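Local coordinates for CBS domain containing membrane protein (Sphaerobacter thermophilus, PDB 4ESY) that is of unknown function but, as the C-terminal CBS-domain part of a membrane protein, probably serves as a regulatory module that responds to adenosyl-containing ligands, at residues Ala41-Met44 against Leu45-Ile49; Val54-Gln57 against Asn58-Val62; Ile64-Glu67 against Ser68-Leu71; Thr117-Pro120 against Glu121-Val124. All coordinates share one frame; numbering follows the deposited sequence.

Interaction 1: Ala41-Met44 against Leu45-Ile49; sequences AKTM and LEHQI
Thr43 and His47, one turn apart at the end of helix 37-46, set their side chains obliquely against each other, and the imidazole reaches back to the main chain of the preceding turn. His47 ND1 donates to Thr43 O at 3.0 Å, a bent bond (137° at the hydrogen), while His47 N gives the same oxygen its regular helical bond. The two donors arrive from opposite faces of the carbonyl plane. With CG beside its own backbone N (chi1 -62°), the ring is laid back over the last turn, where ND1 comes 3.8 Å from Thr43 CG2; the threonine hydroxyl is engaged with Ala39 O instead. Lys42 and Glu46 run side by side in the same direction. Lys42 NZ stays 4.6 Å from Glu46 OE1, too far for a salt bridge, though the opposite charges probably still attract. Met44, a selenomethionine, crosses Ile49 at about a right angle, CB against CG1 at 4.1 Å. Ile49 N bonds to Met44 O at 2.9 Å, and with Gln48 at positive phi this completes a Schellman motif that ends the helix. Val29, ahead of strand 31-32, lies against Thr43 and His47, Tyr80 covers Ala41, and Met44 packs on Ile65 beyond strand 61-64.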
# COMPACT_ATOMS: atom_id res chain seq x y z
N ALA B 41 14.43 9.93 -1.67
CA ALA B 41 14.46 8.46 -1.78
C ALA B 41 15.10 7.86 -0.53
O ALA B 41 14.55 6.96 0.09
CB ALA B 41 15.19 7.99 -3.06
N LYS B 42 16.26 8.42 -0.17
CA LYS B 42 16.98 8.00 1.02
C LYS B 42 16.14 8.07 2.30
O LYS B 42 16.13 7.13 3.09
CB LYS B 42 18.25 8.83 1.20
CG LYS B 42 19.09 8.32 2.36
CD LYS B 42 20.41 9.08 2.50
CE LYS B 42 21.22 8.53 3.67
NZ LYS B 42 22.27 9.49 4.09
N THR B 43 15.46 9.19 2.50
CA THR B 43 14.55 9.38 3.63
C THR B 43 13.45 8.33 3.65
O THR B 43 13.23 7.68 4.68
CB THR B 43 13.91 10.78 3.58
OG1 THR B 43 14.94 11.75 3.60
CG2 THR B 43 12.99 11.00 4.76
N MSE B 44 12.81 8.12 2.52
CA MSE B 44 11.67 7.18 2.43
C MSE B 44 12.08 5.74 2.69
O MSE B 44 11.37 4.98 3.36
CB MSE B 44 11.00 7.25 1.05
CG MSE B 44 10.16 8.53 0.76
SE MSE B 44 9.56 8.38 -1.13
CE MSE B 44 8.15 9.68 -1.05
N LEU B 45 13.22 5.36 2.11
CA LEU B 45 13.77 4.04 2.34
C LEU B 45 14.28 3.86 3.78
O LEU B 45 14.10 2.79 4.36
CB LEU B 45 14.87 3.71 1.32
CG LEU B 45 14.42 3.47 -0.13
CD1 LEU B 45 15.66 3.30 -0.97
CD2 LEU B 45 13.52 2.22 -0.23
N GLU B 46 14.94 4.87 4.36
CA GLU B 46 15.38 4.76 5.77
C GLU B 46 14.19 4.50 6.68
O GLU B 46 14.26 3.71 7.59
CB GLU B 46 16.08 6.04 6.28
CG GLU B 46 17.41 6.39 5.63
CD GLU B 46 18.61 6.15 6.53
OE1 GLU B 46 19.74 6.21 6.00
OE2 GLU B 46 18.42 5.91 7.75
N HIS B 47 13.08 5.19 6.42
CA HIS B 47 11.90 5.08 7.27
C HIS B 47 10.83 4.08 6.82
O HIS B 47 9.77 3.95 7.46
CB HIS B 47 11.30 6.48 7.48
CG HIS B 47 12.23 7.40 8.18
ND1 HIS B 47 12.91 8.42 7.54
CD2 HIS B 47 12.64 7.44 9.47
CE1 HIS B 47 13.68 9.05 8.41
NE2 HIS B 47 13.53 8.48 9.59
N GLN B 48 11.10 3.38 5.71
CA GLN B 48 10.17 2.40 5.13
C GLN B 48 8.78 2.97 4.83
O GLN B 48 7.77 2.38 5.19
CB GLN B 48 10.06 1.14 5.99
CG GLN B 48 11.37 0.42 6.20
CD GLN B 48 11.20 -0.85 6.98
OE1 GLN B 48 10.67 -1.83 6.47
NE2 GLN B 48 11.63 -0.83 8.24
N ILE B 49 8.72 4.11 4.16
CA ILE B 49 7.44 4.70 3.82
C ILE B 49 7.42 4.97 2.32
O ILE B 49 8.47 5.20 1.71
CB ILE B 49 7.25 6.03 4.59
CG1 ILE B 49 8.36 7.00 4.22
CG2 ILE B 49 7.24 5.77 6.09
CD1 ILE B 49 8.27 8.33 4.87

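Interaction 2: Val54-Gln57 against Asn58-Val62; sequences VVDQ and NGHLV
The Asp56 carboxylate lies across the CD2 edge of the His60 imidazole, the two planes nearly perpendicular at 79°, with Asp56 OD2 in the ring plane 3.4 Å from His60 CD2. Asp56 CG sits between the backbone N and the carbonyl carbon (chi1 67°), which folds the group back over the turn it starts. There Asp56 OD1 accepts from His60 N at 3.0 Å, met from above the carboxylate plane, and takes a weak bond from Asn58 N. A water joins Asp56 OD2 to Asn58 OD1. The main chain repeats the link: Gly59 N donates to Asp56 O at 2.9 Å, and Asp56 N to His60 O at 3.0 Å. At the backbone angles of Gly59 a side chain would press on the carbonyl oxygen of Asn58. Farther along, Val62 N meets Val54 O almost straight at 2.8 Å, and the side chains of Val54 and Val62 cross at about a right angle, Val54 CG1 3.9 Å from Val62 CG2. Val55 and Leu61 form a non-hydrogen-bonded antiparallel pair with diverging side chains, Leu61 resting on Pro140 and Val142 of strand 138-143. A type I turn followed by a G1 bulge closes the beta hairpin of the first CBS motif.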
# COMPACT_ATOMS: atom_id res chain seq x y z
N VAL B 54 5.29 17.07 1.83
CA VAL B 54 6.33 17.99 1.44
C VAL B 54 6.05 19.34 2.15
O VAL B 54 4.91 19.86 2.09
CB VAL B 54 6.32 18.18 -0.06
CG1 VAL B 54 7.49 19.03 -0.42
CG2 VAL B 54 6.39 16.78 -0.74
N VAL B 55 7.03 19.86 2.88
CA VAL B 55 6.84 21.14 3.58
C VAL B 55 7.81 22.23 3.09
O VAL B 55 8.85 21.91 2.51
CB VAL B 55 6.99 20.98 5.08
CG1 VAL B 55 5.97 19.97 5.63
CG2 VAL B 55 8.43 20.55 5.45
N ASP B 56 7.48 23.49 3.34
CA ASP B 56 8.45 24.56 3.08
C ASP B 56 9.49 24.70 4.18
O ASP B 56 9.50 23.90 5.15
CB ASP B 56 7.76 25.89 2.78
CG ASP B 56 7.00 26.48 3.99
OD1 ASP B 56 7.17 26.05 5.15
OD2 ASP B 56 6.24 27.41 3.76
N GLN B 57 10.40 25.67 4.06
CA GLN B 57 11.50 25.75 5.01
C GLN B 57 10.99 25.94 6.43
O GLN B 57 11.61 25.47 7.37
CB GLN B 57 12.56 26.82 4.66
CG GLN B 57 13.73 26.79 5.67
CD GLN B 57 14.94 27.62 5.26
OE1 GLN B 57 14.80 28.67 4.63
NE2 GLN B 57 16.13 27.15 5.63
N ASN B 58 9.83 26.58 6.58
CA ASN B 58 9.29 26.78 7.92
C ASN B 58 8.25 25.75 8.34
O ASN B 58 7.56 25.94 9.34
CB ASN B 58 8.71 28.20 8.08
CG ASN B 58 9.65 29.26 7.55
OD1 ASN B 58 9.41 29.83 6.49
ND2 ASN B 58 10.74 29.51 8.28
N GLY B 59 8.12 24.67 7.58
CA GLY B 59 7.35 23.53 8.05
C GLY B 59 5.88 23.47 7.67
O GLY B 59 5.19 22.59 8.11
N HIS B 60 5.39 24.40 6.85
CA HIS B 60 4.01 24.34 6.39
C HIS B 60 3.85 23.36 5.22
O HIS B 60 4.71 23.30 4.34
CB HIS B 60 3.57 25.71 5.90
CG HIS B 60 3.86 26.80 6.88
ND1 HIS B 60 3.19 26.91 8.08
CD2 HIS B 60 4.75 27.82 6.84
CE1 HIS B 60 3.66 27.95 8.74
NE2 HIS B 60 4.61 28.52 8.02
N LEU B 61 2.73 22.66 5.17
CA LEU B 61 2.47 21.69 4.09
C LEU B 61 2.40 22.41 2.74
O LEU B 61 1.70 23.39 2.62
CB LEU B 61 1.11 21.02 4.32
CG LEU B 61 0.69 19.96 3.33
CD1 LEU B 61 1.62 18.77 3.45
CD2 LEU B 61 -0.75 19.55 3.62
N VAL B 62 3.09 21.92 1.72
CA VAL B 62 2.96 22.49 0.41
C VAL B 62 2.62 21.41 -0.65
O VAL B 62 2.25 21.73 -1.76
CB VAL B 62 4.24 23.28 -0.07
CG1 VAL B 62 4.41 24.59 0.72
CG2 VAL B 62 5.51 22.39 -0.06
O HOH W 1 6.88 29.91 4.90

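Interaction 3: Ile64-Glu67 against Ser68-Leu71; sequences IITE and SDFL
From the extended backbone of Thr66 the chain passes at Glu67 into helical angles, and two bonds tie the bend: a weak one from Asp69 N to Thr66 O, and one from Phe70 N to Glu67 O at 3.1 Å. The side chain of Asp69 closes the bend from the other direction. Its OD2 accepts from Thr66 N at 2.8 Å, the donor standing above the carboxylate plane, and a water bridges the same oxygen to Ile64 O. Thr66 OG1, held between its own backbone N and carbonyl carbon (chi1 64°), is hydrogen-bonded to Ser68 OG at 2.9 Å and also lies 3.2 Å from Asp69 OD2, a weak contact. Asp69 OD1 forms a salt bridge with Arg72, while Ile65 CG1 lies 3.9 Å from Asp69 OD2. An alanine in place of Asp69 is likely to leave the Thr66 amide without its acceptor and Arg72 without its carboxylate mate. Phe70 turns its ring edge to Thr66 O, Phe70 CD2 3.7 Å from that oxygen, and meets Phe77 edge-to-face. Outside the two segments, the Glu67 carboxylate makes a salt bridge with a basic side chain of another chain. Thr66 and Asp69 form the T-x-x-D signature of CBS motifs, which in relatives that bind adenosyl nucleotides borders the ligand site; a similar role here is possible but not established.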
# COMPACT_ATOMS: atom_id res chain seq x y z
N ILE B 64 2.41 16.73 -1.47
CA ILE B 64 2.55 15.32 -1.12
C ILE B 64 3.44 14.67 -2.18
O ILE B 64 3.35 15.00 -3.36
CB ILE B 64 1.24 14.61 -1.23
CG1 ILE B 64 0.21 15.37 -0.42
CG2 ILE B 64 1.37 13.15 -0.73
CD1 ILE B 64 0.49 15.29 1.06
N ILE B 65 4.30 13.75 -1.77
CA ILE B 65 5.13 13.07 -2.77
C ILE B 65 5.12 11.58 -2.44
O ILE B 65 5.10 11.20 -1.26
CB ILE B 65 6.58 13.67 -2.76
CG1 ILE B 65 7.46 13.15 -3.92
CG2 ILE B 65 7.26 13.44 -1.42
CD1 ILE B 65 8.88 13.89 -3.98
N THR B 66 5.08 10.76 -3.49
CA THR B 66 5.07 9.31 -3.36
C THR B 66 6.12 8.71 -4.30
O THR B 66 6.69 9.42 -5.17
CB THR B 66 3.76 8.70 -3.87
OG1 THR B 66 3.65 8.98 -5.27
CG2 THR B 66 2.56 9.27 -3.12
N GLU B 67 6.35 7.41 -4.14
CA GLU B 67 7.33 6.74 -5.00
C GLU B 67 6.99 6.90 -6.47
O GLU B 67 7.89 7.13 -7.27
CB GLU B 67 7.44 5.26 -4.65
CG GLU B 67 7.84 5.01 -3.18
CD GLU B 67 7.50 3.58 -2.72
OE1 GLU B 67 6.57 2.96 -3.28
OE2 GLU B 67 8.18 3.07 -1.80
N SER B 68 5.70 6.84 -6.81
CA SER B 68 5.28 6.86 -8.19
C SER B 68 5.55 8.22 -8.81
O SER B 68 5.74 8.33 -10.02
CB SER B 68 3.79 6.49 -8.33
OG SER B 68 2.99 7.36 -7.54
N ASP B 69 5.59 9.26 -7.97
CA ASP B 69 5.88 10.60 -8.48
C ASP B 69 7.24 10.71 -9.14
O ASP B 69 7.43 11.55 -10.01
CB ASP B 69 5.77 11.66 -7.38
CG ASP B 69 4.33 11.90 -6.94
OD1 ASP B 69 3.40 11.81 -7.79
OD2 ASP B 69 4.14 12.16 -5.72
N PHE B 70 8.20 9.89 -8.72
CA PHE B 70 9.53 9.90 -9.33
C PHE B 70 9.41 9.68 -10.85
O PHE B 70 10.17 10.24 -11.62
CB PHE B 70 10.42 8.82 -8.69
CG PHE B 70 11.00 9.21 -7.38
CD1 PHE B 70 12.39 9.24 -7.23
CD2 PHE B 70 10.18 9.57 -6.29
CE1 PHE B 70 12.98 9.61 -6.01
CE2 PHE B 70 10.76 9.94 -5.05
CZ PHE B 70 12.15 9.95 -4.91
N LEU B 71 8.43 8.89 -11.28
CA LEU B 71 8.25 8.69 -12.74
C LEU B 71 7.98 9.98 -13.48
O LEU B 71 8.22 10.07 -14.67
CB LEU B 71 7.11 7.72 -13.05
CG LEU B 71 7.24 6.37 -12.34
CD1 LEU B 71 6.03 5.46 -12.62
CD2 LEU B 71 8.52 5.72 -12.75
O HOH W 2 1.59 12.72 -4.71

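Interaction 4: Thr117-Pro120 against Glu121-Val124; sequences TAAP and EDSV
Ala119 to Asp122 make a type I turn, closed by Asp122 N donating to Ala119 O at 3.0 Å from above the carbonyl plane. The aspartate then answers with its side chain: Asp122 OD2 accepts an almost straight hydrogen bond (175°) from Ala119 N at 2.9 Å, the donor lying 56° out of the carboxylate plane. Its CG is placed beside the backbone N, which turns the carboxylate back to the start of the turn, and Ala118 CB comes 3.8 Å from Asp122 OD2. Replacing Asp122 by a leucine would probably leave the Ala119 amide without this acceptor and the turn without its side-chain brace. Glu121 bends sharply at chi2 (-88°) and curls over the turn, so that OE1 lies 3.2 Å from Ala119 CB and 3.6 Å from Pro120 CD. Next along the chain Ser123 is the N-cap of helix 124-134, its side chain capping a backbone N of the first turn. The loop leads from helix 107-110 into helix 124-134. On the way Ala118 makes backbone bonds with Pro140 and Val142 of strand 138-143, Pro120 packs on Val141 and Gln143, and the backbones of Ile20 and Arg21 bond to Asp122 and Pro120.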
# COMPACT_ATOMS: atom_id res chain seq x y z
N THR B 117 -7.66 18.25 2.75
CA THR B 117 -6.93 17.92 3.96
C THR B 117 -7.89 17.65 5.13
O THR B 117 -9.06 18.07 5.12
CB THR B 117 -5.92 19.03 4.35
OG1 THR B 117 -6.64 20.16 4.84
CG2 THR B 117 -5.06 19.45 3.17
N ALA B 118 -7.40 16.97 6.16
CA ALA B 118 -8.19 16.76 7.37
C ALA B 118 -7.50 17.37 8.60
O ALA B 118 -6.29 17.69 8.56
CB ALA B 118 -8.43 15.27 7.59
N ALA B 119 -8.27 17.54 9.67
CA ALA B 119 -7.75 17.94 10.99
C ALA B 119 -7.83 16.73 11.93
O ALA B 119 -8.66 15.86 11.73
CB ALA B 119 -8.55 19.14 11.54
N PRO B 120 -6.93 16.64 12.92
CA PRO B 120 -6.89 15.43 13.77
C PRO B 120 -8.15 15.20 14.63
O PRO B 120 -8.41 14.08 15.11
CB PRO B 120 -5.65 15.67 14.64
CG PRO B 120 -5.45 17.15 14.63
CD PRO B 120 -5.83 17.57 13.25
N GLU B 121 -8.94 16.25 14.83
CA GLU B 121 -10.16 16.10 15.58
C GLU B 121 -11.34 15.64 14.72
O GLU B 121 -12.40 15.41 15.24
CB GLU B 121 -10.52 17.42 16.31
CG GLU B 121 -11.04 18.51 15.38
CD GLU B 121 -9.94 19.39 14.75
OE1 GLU B 121 -8.75 18.99 14.71
OE2 GLU B 121 -10.29 20.51 14.29
N ASP B 122 -11.17 15.55 13.40
CA ASP B 122 -12.23 15.03 12.51
C ASP B 122 -12.43 13.50 12.73
O ASP B 122 -11.54 12.79 13.18
CB ASP B 122 -11.87 15.23 11.02
CG ASP B 122 -11.85 16.72 10.57
OD1 ASP B 122 -12.55 17.56 11.20
OD2 ASP B 122 -11.15 17.02 9.55
N SER B 123 -13.59 12.99 12.35
CA SER B 123 -13.86 11.58 12.58
C SER B 123 -13.39 10.69 11.44
O SER B 123 -13.30 11.11 10.28
CB SER B 123 -15.36 11.36 12.81
OG SER B 123 -16.03 11.54 11.59
N VAL B 124 -13.13 9.44 11.76
CA VAL B 124 -12.87 8.43 10.75
C VAL B 124 -13.95 8.42 9.64
O VAL B 124 -13.62 8.42 8.45
CB VAL B 124 -12.71 7.03 11.41
CG1 VAL B 124 -12.96 5.90 10.42
CG2 VAL B 124 -11.33 6.91 12.08

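In the fold
Interactions 1, 2 and 3 follow one another through the first CBS motif, as helix end, hairpin and the bend into helical backbone, whereas interaction 4 belongs to the second motif, its centre about 26 Å from that of interaction 1 across the middle of the chain. Interaction 3 is the buried one. It joins its neighbours by packing: Met44 CE lies 3.4 Å from Ile65 O, and Val54 CG2 meets Ile65 CG2 at 3.5 Å. The others are partly buried, with their charged groups toward the surface. Aspartate carboxylates accept hydrogen bonds from backbone amides in interactions 2, 3 and 4, while in interaction 1 a backbone carbonyl accepts from both N and ND1 of a histidine.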